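Local coordinates for DUF1611 domain-containing protein (Anabaena variabilis, PDB 2OBN) that is of unknown function but couples a Rossmann-like N-terminal domain to a P-loop NTPase-like C-terminal domain, consistent with nucleotide binding, at residues Arg9-Leu14 with Gln75-Gly80; Ala35-Val40 with Arg58-Val63; Pro151-Leu156 with Gln253-Val258; Trp182-Leu187 with Tyr226-Ile231. The protein carries 2 engineered substitutions. All coordinates share one frame; numbering follows the deposited sequence.

Contact 1 (Arg9-Leu14 with Gln75-Gly80); sequences RVAILL and QVLVIG
Just before strand 10-13, Arg9 N donates to the side chain of Gln75, whose OE1, set by CG anti to the backbone carbonyl carbon, lies 2.7 Å away on a nearly straight bond, in the carbonyl plane and on a lone pair. The Arg9 carbonyl accepts from two amides, Gln75 N and Val76 N, the first from above its plane. Val10 sets CG1 (chi1 172°) against CG2 of Val78 at 3.6 Å, while its backbone turns to strand 37-41. Ala11 uses N and O in turn, to Val76 O and Val78 N, both 2.9 Å. Beyond it, Ile12 CG2 lies 4.0 Å from Gly80 CA. Leu13 donates to Val78 O and accepts from Gly80 N; its CB packs on CD1 of Leu77, 4.1 Å away. Leu77 and Ile79 also lean on Leu96 of helix 92-101. Leu14 ends the segment with CD1 near Gly80 O. Strands 10-13 and 76-79 are the central parallel pair of a sheet in the order 3-2-1-4-5-6, the order characteristic of a Rossmann fold.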
loop_
_atom_site.group_PDB
_atom_site.type_symbol
_atom_site.label_atom_id
_atom_site.label_comp_id
_atom_site.label_asym_id
_atom_site.label_seq_id
_atom_site.Cartn_x
_atom_site.Cartn_y
_atom_site.Cartn_z
ATOM N N ARG B 9 -20.258 -26.942 -8.869
ATOM C CA ARG B 9 -20.289 -27.566 -7.551
ATOM C C ARG B 9 -18.927 -27.392 -6.935
ATOM O O ARG B 9 -17.919 -27.657 -7.586
ATOM C CB ARG B 9 -20.629 -29.041 -7.624
ATOM C CG ARG B 9 -21.957 -29.333 -8.251
ATOM C CD ARG B 9 -22.218 -30.812 -8.221
ATOM N NE ARG B 9 -23.104 -31.190 -9.297
ATOM C CZ ARG B 9 -22.727 -31.466 -10.547
ATOM N NH1 ARG B 9 -21.458 -31.439 -10.928
ATOM N NH2 ARG B 9 -23.656 -31.792 -11.434
ATOM N N VAL B 10 -18.913 -26.958 -5.681
ATOM C CA VAL B 10 -17.685 -26.627 -4.977
ATOM C C VAL B 10 -17.337 -27.556 -3.826
ATOM O O VAL B 10 -18.196 -27.959 -3.040
ATOM C CB VAL B 10 -17.786 -25.198 -4.386
ATOM C CG1 VAL B 10 -16.593 -24.868 -3.460
ATOM C CG2 VAL B 10 -17.909 -24.162 -5.507
ATOM N N ALA B 11 -16.052 -27.875 -3.749
ATOM C CA ALA B 11 -15.486 -28.572 -2.625
ATOM C C ALA B 11 -14.509 -27.546 -2.034
ATOM O O ALA B 11 -13.749 -26.923 -2.772
ATOM C CB ALA B 11 -14.758 -29.822 -3.071
ATOM N N ILE B 12 -14.558 -27.333 -0.724
ATOM C CA ILE B 12 -13.665 -26.378 -0.076
ATOM C C ILE B 12 -12.565 -27.126 0.668
ATOM O O ILE B 12 -12.859 -27.961 1.532
ATOM C CB ILE B 12 -14.412 -25.479 0.927
ATOM C CG1 ILE B 12 -15.577 -24.785 0.234
ATOM C CG2 ILE B 12 -13.442 -24.456 1.567
ATOM C CD1 ILE B 12 -16.366 -23.929 1.155
ATOM N N LEU B 13 -11.308 -26.844 0.312
ATOM C CA LEU B 13 -10.163 -27.431 1.003
ATOM C C LEU B 13 -10.126 -26.670 2.320
ATOM O O LEU B 13 -9.928 -25.456 2.318
ATOM C CB LEU B 13 -8.861 -27.227 0.221
ATOM C CG LEU B 13 -7.621 -27.922 0.806
ATOM C CD1 LEU B 13 -7.758 -29.446 0.685
ATOM C CD2 LEU B 13 -6.337 -27.445 0.130
ATOM N N LEU B 14 -10.341 -27.365 3.431
ATOM C CA LEU B 14 -10.442 -26.690 4.719
ATOM C C LEU B 14 -9.808 -27.484 5.868
ATOM O O LEU B 14 -10.299 -27.413 6.997
ATOM C CB LEU B 14 -11.934 -26.382 4.996
ATOM C CG LEU B 14 -12.416 -25.357 6.048
ATOM C CD1 LEU B 14 -11.730 -24.004 5.977
ATOM C CD2 LEU B 14 -13.918 -25.164 5.910
ATOM N N GLN B 75 -16.879 -29.835 -8.934
ATOM C CA GLN B 75 -16.267 -29.402 -10.170
ATOM C C GLN B 75 -15.096 -28.450 -9.925
ATOM O O GLN B 75 -14.239 -28.290 -10.805
ATOM C CB GLN B 75 -17.336 -28.744 -11.038
ATOM C CG GLN B 75 -18.402 -29.722 -11.534
ATOM C CD GLN B 75 -19.659 -29.015 -12.001
ATOM O OE1 GLN B 75 -20.337 -28.362 -11.210
ATOM N NE2 GLN B 75 -19.998 -29.167 -13.278
ATOM N N VAL B 76 -15.059 -27.836 -8.736
ATOM C CA VAL B 76 -14.024 -26.872 -8.375
ATOM C C VAL B 76 -13.546 -27.054 -6.935
ATOM O O VAL B 76 -14.352 -27.237 -6.031
ATOM C CB VAL B 76 -14.556 -25.423 -8.480
ATOM C CG1 VAL B 76 -13.415 -24.417 -8.262
ATOM C CG2 VAL B 76 -15.244 -25.191 -9.835
ATOM N N LEU B 77 -12.236 -27.035 -6.733
ATOM C CA LEU B 77 -11.679 -27.092 -5.392
ATOM C C LEU B 77 -11.275 -25.667 -5.074
ATOM O O LEU B 77 -10.480 -25.084 -5.816
ATOM C CB LEU B 77 -10.445 -27.998 -5.313
ATOM C CG LEU B 77 -9.832 -28.088 -3.904
ATOM C CD1 LEU B 77 -10.741 -28.876 -2.987
ATOM C CD2 LEU B 77 -8.444 -28.688 -3.909
ATOM N N VAL B 78 -11.832 -25.118 -3.992
ATOM C CA VAL B 78 -11.538 -23.761 -3.543
ATOM C C VAL B 78 -10.687 -23.846 -2.284
ATOM O O VAL B 78 -11.099 -24.464 -1.284
ATOM C CB VAL B 78 -12.828 -22.967 -3.234
ATOM C CG1 VAL B 78 -12.503 -21.533 -2.811
ATOM C CG2 VAL B 78 -13.761 -22.956 -4.440
ATOM N N ILE B 79 -9.507 -23.225 -2.324
ATOM C CA ILE B 79 -8.616 -23.202 -1.165
ATOM C C ILE B 79 -9.233 -22.288 -0.079
ATOM O O ILE B 79 -9.352 -21.072 -0.251
ATOM C CB ILE B 79 -7.147 -22.776 -1.537
ATOM C CG1 ILE B 79 -6.539 -23.760 -2.542
ATOM C CG2 ILE B 79 -6.254 -22.749 -0.294
ATOM C CD1 ILE B 79 -5.139 -23.379 -3.043
ATOM N N GLY B 80 -9.633 -22.900 1.029
ATOM C CA GLY B 80 -10.245 -22.189 2.137
ATOM C C GLY B 80 -9.373 -22.097 3.369
ATOM O O GLY B 80 -9.863 -21.732 4.425
#

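Contact 2 (Ala35-Val40 with Arg58-Val63); sequences APIVAV and RYVPIV. Engineered in segment 58-63: Tyr59 (natural residue Asp).
Three torsions set up the meeting: Arg58 leaves its backbone with CG anti to N (chi1 -179°) and runs extended to NE, Ile37 turns CG1 anti to its carbonyl carbon (chi1 -65°), and Val60 places CG1 anti to its own N. The extended arginine thus crosses Ile37 at about a right angle, and CD1 of Ile37 lies over a face of the guanidinium, 3.6 Å from Arg58 NH1. Ala35 O sits at its edge, in plane. A water links the segments by donating to Ile37 O and accepting from Arg58 NH2. NH1 is held by the carbonyls of Leu30 and Ser33, which ties the cation to the end region of helix 24-32.

Farther along, Val60 is the apolar centre. Its CG1 approaches Ala39 CA at 3.5 Å and Val40 CG2 at 3.7 Å, while CG2 turns to the Ile37 side; Leu30 also touches Ile37, Val40 and Val60. The Pro61 ring brings CG to 3.5 Å from Val38 O. Strand pairing begins here: Val40 N donates to Pro61 O (3.0 Å), and Val40 O accepts from Val63 N (2.8 Å), each donor nearly along the C=O axis. The single parallel bridge, Val40 with Ile62, pairs strand 37-41 with short edge strand 62-63; the intervening chain passes through helix 50-54, a beta-alpha-beta unit of the Rossmann-like domain.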
loop_
_atom_site.group_PDB
_atom_site.type_symbol
_atom_site.label_atom_id
_atom_site.label_comp_id
_atom_site.label_asym_id
_atom_site.label_seq_id
_atom_site.Cartn_x
_atom_site.Cartn_y
_atom_site.Cartn_z
ATOM N N ALA B 35 -23.180 -20.386 -4.018
ATOM C CA ALA B 35 -22.769 -21.486 -4.878
ATOM C C ALA B 35 -23.177 -22.816 -4.264
ATOM O O ALA B 35 -23.308 -22.911 -3.051
ATOM C CB ALA B 35 -21.262 -21.463 -5.084
ATOM N N PRO B 36 -23.399 -23.843 -5.102
ATOM C CA PRO B 36 -23.727 -25.153 -4.547
ATOM C C PRO B 36 -22.473 -25.843 -3.973
ATOM O O PRO B 36 -21.725 -26.504 -4.700
ATOM C CB PRO B 36 -24.313 -25.908 -5.745
ATOM C CG PRO B 36 -23.737 -25.248 -6.949
ATOM C CD PRO B 36 -23.372 -23.846 -6.575
ATOM N N ILE B 37 -22.239 -25.652 -2.676
ATOM C CA ILE B 37 -21.091 -26.259 -2.012
ATOM C C ILE B 37 -21.488 -27.677 -1.585
ATOM O O ILE B 37 -22.313 -27.848 -0.687
ATOM C CB ILE B 37 -20.624 -25.407 -0.820
ATOM C CG1 ILE B 37 -20.115 -24.053 -1.338
ATOM C CG2 ILE B 37 -19.564 -26.158 -0.026
ATOM C CD1 ILE B 37 -19.948 -22.961 -0.248
ATOM N N VAL B 38 -20.886 -28.671 -2.245
ATOM C CA VAL B 38 -21.203 -30.095 -2.041
ATOM C C VAL B 38 -20.302 -30.840 -1.047
ATOM O O VAL B 38 -20.597 -31.976 -0.673
ATOM C CB VAL B 38 -21.226 -30.877 -3.393
ATOM C CG1 VAL B 38 -22.196 -30.235 -4.341
ATOM C CG2 VAL B 38 -19.836 -30.974 -4.049
ATOM N N ALA B 39 -19.190 -30.233 -0.655
ATOM C CA ALA B 39 -18.319 -30.847 0.346
ATOM C C ALA B 39 -17.361 -29.850 0.972
ATOM O O ALA B 39 -16.954 -28.873 0.340
ATOM C CB ALA B 39 -17.537 -32.014 -0.256
ATOM N N VAL B 40 -17.053 -30.113 2.238
ATOM C CA VAL B 40 -16.065 -29.399 3.028
ATOM C C VAL B 40 -15.014 -30.463 3.331
ATOM O O VAL B 40 -15.339 -31.536 3.847
ATOM C CB VAL B 40 -16.651 -28.856 4.336
ATOM C CG1 VAL B 40 -15.534 -28.440 5.305
ATOM C CG2 VAL B 40 -17.589 -27.684 4.061
ATOM N N ARG B 58 -26.109 -24.095 7.783
ATOM C CA ARG B 58 -26.012 -24.695 6.478
ATOM C C ARG B 58 -25.503 -26.104 6.634
ATOM O O ARG B 58 -24.678 -26.379 7.515
ATOM C CB ARG B 58 -25.019 -23.893 5.642
ATOM C CG ARG B 58 -24.817 -24.381 4.221
ATOM C CD ARG B 58 -23.846 -23.475 3.503
ATOM N NE ARG B 58 -24.010 -23.576 2.060
ATOM C CZ ARG B 58 -23.495 -22.723 1.178
ATOM N NH1 ARG B 58 -22.773 -21.684 1.575
ATOM N NH2 ARG B 58 -23.717 -22.902 -0.107
ATOM N N TYR B 59 -26.017 -27.005 5.803
ATOM C CA TYR B 59 -25.514 -28.357 5.810
ATOM C C TYR B 59 -24.636 -28.576 4.588
ATOM O O TYR B 59 -25.018 -28.231 3.453
ATOM C CB TYR B 59 -26.610 -29.415 5.832
ATOM C CG TYR B 59 -26.004 -30.791 5.669
ATOM C CD1 TYR B 59 -25.164 -31.307 6.647
ATOM C CD2 TYR B 59 -26.220 -31.551 4.521
ATOM C CE1 TYR B 59 -24.559 -32.548 6.497
ATOM C CE2 TYR B 59 -25.630 -32.797 4.370
ATOM C CZ TYR B 59 -24.789 -33.282 5.364
ATOM O OH TYR B 59 -24.181 -34.512 5.257
ATOM N N VAL B 60 -23.435 -29.087 4.857
ATOM C CA VAL B 60 -22.500 -29.535 3.837
ATOM C C VAL B 60 -21.775 -30.719 4.487
ATOM O O VAL B 60 -21.295 -30.589 5.624
ATOM C CB VAL B 60 -21.450 -28.481 3.416
ATOM C CG1 VAL B 60 -20.511 -29.082 2.366
ATOM C CG2 VAL B 60 -22.100 -27.202 2.884
ATOM N N PRO B 61 -21.729 -31.883 3.807
ATOM C CA PRO B 61 -20.972 -32.971 4.420
ATOM C C PRO B 61 -19.501 -32.622 4.561
ATOM O O PRO B 61 -18.937 -31.959 3.677
ATOM C CB PRO B 61 -21.145 -34.146 3.439
ATOM C CG PRO B 61 -21.678 -33.578 2.199
ATOM C CD PRO B 61 -22.359 -32.288 2.536
ATOM N N ILE B 62 -18.905 -33.015 5.684
ATOM C CA ILE B 62 -17.480 -32.818 5.909
ATOM C C ILE B 62 -16.822 -34.170 5.631
ATOM O O ILE B 62 -17.221 -35.184 6.199
ATOM C CB ILE B 62 -17.155 -32.353 7.333
ATOM C CG1 ILE B 62 -17.955 -31.093 7.685
ATOM C CG2 ILE B 62 -15.645 -32.091 7.465
ATOM C CD1 ILE B 62 -17.765 -30.623 9.115
ATOM N N VAL B 63 -15.831 -34.176 4.746
ATOM C CA VAL B 63 -15.136 -35.400 4.351
ATOM C C VAL B 63 -13.637 -35.303 4.632
ATOM O O VAL B 63 -13.082 -34.210 4.741
ATOM C CB VAL B 63 -15.399 -35.739 2.870
ATOM C CG1 VAL B 63 -16.892 -36.035 2.653
ATOM C CG2 VAL B 63 -14.938 -34.615 1.952
HETATM O O HOH W 1 -24.330 -25.967 -0.490
#

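Contact 3 (Pro151-Leu156 with Gln253-Val258); sequences PCRRVL and QPTQLV
The side chain of Arg154 starts with CG anti to its carbonyl carbon and bends at chi3 (-59°), turning the edge of the guanidinium to the loop that follows helix 245-252. There NE (3.0 Å) and NH2 (2.9 Å) grip Gln253 O side-on; NH2 meets it nearly along the C=O axis, whereas NE stands well above the carbonyl plane. Thr255 (chi1 53°) holds OG1 in the crowded position between N and carbonyl carbon, where it accepts from Arg154 N (2.8 Å) and donates to Gln256 OE1 (2.6 Å), while CG2 rests over a face of the guanidinium. Gln256, bent at chi2 (76°), curls its amide back to that hydroxyl, and its NE2 hydrogen-bonds to Asn349 OD1. Arg153 extends obliquely across this amide to a salt bridge with the Asn349 C-terminal carboxylate. The Arg154 carbonyl takes Thr255 N (2.7 Å) and, weakly, Gln256 N; Leu156 N to Gln256 O and Val258 N to Leu156 O continue the parallel pairing of central strands 153-159 and 256-262 of the P-loop-like domain. With Thr255 OG1 accepting from Arg154 N, its own proton is left for Gln256 OE1, and the gripped Gln253 carbonyl is probably polarised by the arginine charge.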
loop_
_atom_site.group_PDB
_atom_site.type_symbol
_atom_site.label_atom_id
_atom_site.label_comp_id
_atom_site.label_asym_id
_atom_site.label_seq_id
_atom_site.Cartn_x
_atom_site.Cartn_y
_atom_site.Cartn_z
ATOM N N PRO B 151 -22.345 10.677 -7.484
ATOM C CA PRO B 151 -23.593 11.066 -6.830
ATOM C C PRO B 151 -24.005 10.157 -5.696
ATOM O O PRO B 151 -24.704 10.580 -4.792
ATOM C CB PRO B 151 -24.620 10.958 -7.970
ATOM C CG PRO B 151 -24.085 9.834 -8.829
ATOM C CD PRO B 151 -22.590 10.014 -8.789
ATOM N N CYS B 152 -23.576 8.910 -5.755
ATOM C CA CYS B 152 -23.907 7.923 -4.746
ATOM C C CYS B 152 -23.198 8.140 -3.420
ATOM O O CYS B 152 -22.186 8.815 -3.343
ATOM C CB CYS B 152 -23.484 6.548 -5.254
ATOM S SG CYS B 152 -21.697 6.368 -5.481
ATOM N N ARG B 153 -23.766 7.571 -2.371
ATOM C CA ARG B 153 -23.079 7.521 -1.076
ATOM C C ARG B 153 -22.019 6.431 -1.202
ATOM O O ARG B 153 -22.194 5.458 -1.960
ATOM C CB ARG B 153 -24.037 7.211 0.070
ATOM C CG ARG B 153 -24.820 8.422 0.566
ATOM C CD ARG B 153 -25.694 8.022 1.741
ATOM N NE ARG B 153 -26.101 9.165 2.564
ATOM C CZ ARG B 153 -27.099 9.991 2.281
ATOM N NH1 ARG B 153 -27.818 9.851 1.173
ATOM N NH2 ARG B 153 -27.365 10.990 3.107
ATOM N N ARG B 154 -20.911 6.627 -0.495
ATOM C CA ARG B 154 -19.797 5.697 -0.499
ATOM C C ARG B 154 -19.405 5.451 0.956
ATOM O O ARG B 154 -18.807 6.305 1.611
ATOM C CB ARG B 154 -18.651 6.241 -1.335
ATOM C CG ARG B 154 -19.073 6.509 -2.785
ATOM C CD ARG B 154 -18.029 7.181 -3.598
ATOM N NE ARG B 154 -17.618 8.470 -3.052
ATOM C CZ ARG B 154 -18.276 9.617 -3.193
ATOM N NH1 ARG B 154 -19.409 9.681 -3.876
ATOM N NH2 ARG B 154 -17.780 10.728 -2.639
ATOM N N VAL B 155 -19.791 4.271 1.439
ATOM C CA VAL B 155 -19.611 3.863 2.814
ATOM C C VAL B 155 -18.531 2.801 2.918
ATOM O O VAL B 155 -18.649 1.720 2.329
ATOM C CB VAL B 155 -20.928 3.271 3.389
ATOM C CG1 VAL B 155 -20.810 3.046 4.902
ATOM C CG2 VAL B 155 -22.124 4.190 3.066
ATOM N N LEU B 156 -17.480 3.139 3.661
ATOM C CA LEU B 156 -16.373 2.252 3.916
ATOM C C LEU B 156 -16.398 1.776 5.369
ATOM O O LEU B 156 -16.519 2.583 6.297
ATOM C CB LEU B 156 -15.047 2.987 3.684
ATOM C CG LEU B 156 -13.764 2.214 4.023
ATOM C CD1 LEU B 156 -13.654 0.971 3.129
ATOM C CD2 LEU B 156 -12.533 3.113 3.867
ATOM N N GLN B 253 -12.956 7.772 -1.685
ATOM C CA GLN B 253 -13.432 9.111 -1.290
ATOM C C GLN B 253 -14.752 8.950 -0.528
ATOM O O GLN B 253 -15.774 9.514 -0.902
ATOM C CB GLN B 253 -13.607 9.993 -2.531
ATOM C CG GLN B 253 -12.315 10.242 -3.298
ATOM C CD GLN B 253 -11.395 11.258 -2.615
ATOM O OE1 GLN B 253 -11.699 12.452 -2.578
ATOM N NE2 GLN B 253 -10.251 10.798 -2.128
ATOM N N PRO B 254 -14.723 8.196 0.578
ATOM C CA PRO B 254 -15.992 7.849 1.224
ATOM C C PRO B 254 -16.795 9.037 1.733
ATOM O O PRO B 254 -16.221 10.057 2.136
ATOM C CB PRO B 254 -15.555 6.957 2.406
ATOM C CG PRO B 254 -14.095 7.270 2.649
ATOM C CD PRO B 254 -13.546 7.715 1.327
ATOM N N THR B 255 -18.118 8.892 1.718
ATOM C CA THR B 255 -19.028 9.921 2.260
ATOM C C THR B 255 -19.284 9.661 3.761
ATOM O O THR B 255 -19.479 10.597 4.533
ATOM C CB THR B 255 -20.335 9.996 1.452
ATOM O OG1 THR B 255 -20.916 8.693 1.358
ATOM C CG2 THR B 255 -20.053 10.496 0.052
ATOM N N GLN B 256 -19.284 8.395 4.162
ATOM C CA GLN B 256 -19.437 8.006 5.574
ATOM C C GLN B 256 -18.562 6.792 5.891
ATOM O O GLN B 256 -18.276 5.967 5.015
ATOM C CB GLN B 256 -20.885 7.620 5.930
ATOM C CG GLN B 256 -21.957 8.709 5.806
ATOM C CD GLN B 256 -22.371 9.006 4.379
ATOM O OE1 GLN B 256 -22.261 8.155 3.493
ATOM N NE2 GLN B 256 -22.843 10.228 4.143
ATOM N N LEU B 257 -18.140 6.702 7.150
ATOM C CA LEU B 257 -17.369 5.576 7.643
ATOM C C LEU B 257 -18.177 4.893 8.734
ATOM O O LEU B 257 -18.923 5.554 9.452
ATOM C CB LEU B 257 -16.040 6.041 8.249
ATOM C CG LEU B 257 -15.070 6.776 7.308
ATOM C CD1 LEU B 257 -13.880 7.344 8.081
ATOM C CD2 LEU B 257 -14.597 5.891 6.162
ATOM N N VAL B 258 -18.046 3.573 8.828
ATOM C CA VAL B 258 -18.642 2.789 9.909
ATOM C C VAL B 258 -17.469 2.057 10.556
ATOM O O VAL B 258 -16.720 1.328 9.880
ATOM C CB VAL B 258 -19.704 1.789 9.397
ATOM C CG1 VAL B 258 -20.171 0.860 10.516
ATOM C CG2 VAL B 258 -20.885 2.536 8.794
#

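Contact 4 (Trp182-Leu187 with Tyr226-Ile231); sequences WRSKFL and YDILHI
Lys185 leaves strand 184-187 with CG anti to its backbone N (chi1 -154°) and climbs the ring of Tyr226. CB stands over the ring centre, 3.8 Å from the centroid, in a CH-pi contact. CG faces Tyr226 CZ at 4.1 Å, CD meets its CE1 at 4.0 Å, and the chain bends at chi4, its ammonium making a cation-pi contact with Tyr222. On the opposite face Arg183 NH2, hydrogen-bonded to Asn225 O, lies toward the rim in an off-centre cation-pi contact, so the ring lies between the Lys185 aliphatic chain and a guanidinium. Where the strand pair starts, Asp227 OD2 takes the N-H of Arg183 N at 3.0 Å, at the edge of the Trp182 ring. On the other sheet face, with Ile228 and Phe186, His230 NE2 weakly bonds Ser184 OG (2.7 Å), whose better hydrogen bond is with His174 ND1. Outermost strand 184-187 runs parallel to strand 228-231, whose other side borders strand 153-159; helix 208-222 packs on Leu187 and Leu229, helix 166-179 on Phe186 and His230.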
loop_
_atom_site.group_PDB
_atom_site.type_symbol
_atom_site.label_atom_id
_atom_site.label_comp_id
_atom_site.label_asym_id
_atom_site.label_seq_id
_atom_site.Cartn_x
_atom_site.Cartn_y
_atom_site.Cartn_z
ATOM N N TRP B 182 -33.407 0.922 -1.793
ATOM C CA TRP B 182 -32.296 1.614 -2.411
ATOM C C TRP B 182 -31.586 0.706 -3.413
ATOM O O TRP B 182 -31.538 -0.519 -3.242
ATOM C CB TRP B 182 -31.276 2.079 -1.368
ATOM C CG TRP B 182 -31.625 3.360 -0.685
ATOM C CD1 TRP B 182 -31.550 4.600 -1.219
ATOM C CD2 TRP B 182 -32.042 3.535 0.669
ATOM N NE1 TRP B 182 -31.917 5.545 -0.298
ATOM C CE2 TRP B 182 -32.222 4.917 0.875
ATOM C CE3 TRP B 182 -32.277 2.665 1.726
ATOM C CZ2 TRP B 182 -32.643 5.449 2.098
ATOM C CZ3 TRP B 182 -32.692 3.197 2.944
ATOM C CH2 TRP B 182 -32.867 4.575 3.117
ATOM N N ARG B 183 -31.071 1.313 -4.476
ATOM C CA ARG B 183 -30.227 0.599 -5.423
ATOM C C ARG B 183 -28.861 0.554 -4.752
ATOM O O ARG B 183 -28.155 1.557 -4.731
ATOM C CB ARG B 183 -30.157 1.325 -6.752
ATOM C CG ARG B 183 -31.473 1.291 -7.524
ATOM C CD ARG B 183 -31.324 2.014 -8.846
ATOM N NE ARG B 183 -30.082 1.556 -9.461
ATOM C CZ ARG B 183 -29.955 0.460 -10.211
ATOM N NH1 ARG B 183 -31.007 -0.291 -10.520
ATOM N NH2 ARG B 183 -28.764 0.126 -10.691
ATOM N N SER B 184 -28.518 -0.612 -4.196
ATOM C CA SER B 184 -27.302 -0.820 -3.406
ATOM C C SER B 184 -26.331 -1.799 -4.063
ATOM O O SER B 184 -26.754 -2.780 -4.695
ATOM C CB SER B 184 -27.710 -1.366 -2.021
ATOM O OG SER B 184 -26.602 -1.557 -1.160
ATOM N N LYS B 185 -25.034 -1.509 -3.944
ATOM C CA LYS B 185 -24.002 -2.406 -4.440
ATOM C C LYS B 185 -22.888 -2.617 -3.415
ATOM O O LYS B 185 -22.393 -1.657 -2.819
ATOM C CB LYS B 185 -23.355 -1.908 -5.723
ATOM C CG LYS B 185 -22.810 -3.102 -6.518
ATOM C CD LYS B 185 -21.793 -2.776 -7.539
ATOM C CE LYS B 185 -21.594 -3.966 -8.500
ATOM N NZ LYS B 185 -21.599 -5.327 -7.887
ATOM N N PHE B 186 -22.506 -3.882 -3.233
ATOM C CA PHE B 186 -21.402 -4.271 -2.365
ATOM C C PHE B 186 -20.162 -4.418 -3.256
ATOM O O PHE B 186 -20.253 -5.004 -4.328
ATOM C CB PHE B 186 -21.721 -5.588 -1.653
ATOM C CG PHE B 186 -20.524 -6.217 -0.985
ATOM C CD1 PHE B 186 -20.089 -5.771 0.246
ATOM C CD2 PHE B 186 -19.821 -7.248 -1.612
ATOM C CE1 PHE B 186 -18.957 -6.331 0.850
ATOM C CE2 PHE B 186 -18.705 -7.807 -1.022
ATOM C CZ PHE B 186 -18.271 -7.343 0.219
ATOM N N LEU B 187 -19.020 -3.875 -2.814
ATOM C CA LEU B 187 -17.747 -3.938 -3.564
ATOM C C LEU B 187 -16.685 -4.664 -2.766
ATOM O O LEU B 187 -16.351 -4.261 -1.662
ATOM C CB LEU B 187 -17.261 -2.539 -3.923
ATOM C CG LEU B 187 -18.174 -1.784 -4.882
ATOM C CD1 LEU B 187 -17.647 -0.387 -5.088
ATOM C CD2 LEU B 187 -18.292 -2.513 -6.198
ATOM N N TYR B 226 -25.730 3.439 -8.858
ATOM C CA TYR B 226 -26.330 3.071 -7.590
ATOM C C TYR B 226 -26.508 4.296 -6.698
ATOM O O TYR B 226 -25.889 5.339 -6.926
ATOM C CB TYR B 226 -25.470 1.964 -6.921
ATOM C CG TYR B 226 -25.474 0.660 -7.710
ATOM C CD1 TYR B 226 -24.565 0.433 -8.734
ATOM C CD2 TYR B 226 -26.421 -0.322 -7.456
ATOM C CE1 TYR B 226 -24.591 -0.750 -9.486
ATOM C CE2 TYR B 226 -26.455 -1.502 -8.191
ATOM C CZ TYR B 226 -25.537 -1.710 -9.201
ATOM O OH TYR B 226 -25.587 -2.883 -9.918
ATOM N N ASP B 227 -27.395 4.166 -5.715
ATOM C CA ASP B 227 -27.624 5.204 -4.712
ATOM C C ASP B 227 -26.543 5.090 -3.628
ATOM O O ASP B 227 -26.163 6.073 -3.013
ATOM C CB ASP B 227 -28.978 5.005 -4.018
ATOM C CG ASP B 227 -30.137 5.050 -4.962
ATOM O OD1 ASP B 227 -30.108 5.867 -5.918
ATOM O OD2 ASP B 227 -31.097 4.276 -4.740
ATOM N N ILE B 228 -26.086 3.872 -3.381
ATOM C CA ILE B 228 -25.100 3.627 -2.345
ATOM C C ILE B 228 -24.126 2.498 -2.681
ATOM O O ILE B 228 -24.522 1.431 -3.161
ATOM C CB ILE B 228 -25.793 3.344 -0.979
ATOM C CG1 ILE B 228 -24.763 3.194 0.147
ATOM C CG2 ILE B 228 -26.722 2.121 -1.065
ATOM C CD1 ILE B 228 -25.387 3.149 1.571
ATOM N N LEU B 229 -22.843 2.768 -2.442
ATOM C CA LEU B 229 -21.782 1.778 -2.585
ATOM C C LEU B 229 -21.280 1.423 -1.196
ATOM O O LEU B 229 -21.018 2.315 -0.387
ATOM C CB LEU B 229 -20.627 2.298 -3.450
ATOM C CG LEU B 229 -20.738 2.102 -4.972
ATOM C CD1 LEU B 229 -22.006 2.619 -5.538
ATOM C CD2 LEU B 229 -19.569 2.733 -5.663
ATOM N N HIS B 230 -21.173 0.121 -0.927
ATOM C CA HIS B 230 -20.633 -0.402 0.331
ATOM C C HIS B 230 -19.263 -1.023 0.051
ATOM O O HIS B 230 -19.175 -2.153 -0.428
ATOM C CB HIS B 230 -21.562 -1.466 0.923
ATOM C CG HIS B 230 -22.976 -1.006 1.074
ATOM N ND1 HIS B 230 -23.460 -0.456 2.240
ATOM C CD2 HIS B 230 -24.001 -0.980 0.188
ATOM C CE1 HIS B 230 -24.729 -0.123 2.068
ATOM N NE2 HIS B 230 -25.082 -0.432 0.833
ATOM N N ILE B 231 -18.201 -0.278 0.335
ATOM C CA ILE B 231 -16.853 -0.766 0.103
ATOM C C ILE B 231 -16.354 -1.623 1.291
ATOM O O ILE B 231 -16.284 -1.151 2.436
ATOM C CB ILE B 231 -15.862 0.387 -0.196
ATOM C CG1 ILE B 231 -16.318 1.246 -1.397
ATOM C CG2 ILE B 231 -14.454 -0.177 -0.489
ATOM C CD1 ILE B 231 -17.197 2.430 -1.085
#

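Overall arrangement
The four contacts are parallel strand pairings split between two sheets. Contacts 1 and 2 share the Rossmann-like sheet, where Val10 of strand 10-13 probably hydrogen-bonds to Val38 of strand 37-41; contacts 3 and 4 share the P-loop-like sheet, joined through strands 153-159 and 228-231. Contacts 1 and 3 are buried in the middle of their sheets, with centres about 34 Å apart. Contacts 2 and 4 involve edge strands and are only partly buried. Backbone hydrogen bonds and apolar side chains make contact 1, with one polar side-chain bond at its start; a buried arginine and a threonine serve contact 3, water and a guanidinium contact 2, and a tyrosine ring between a lysine chain and a guanidinium marks contact 4.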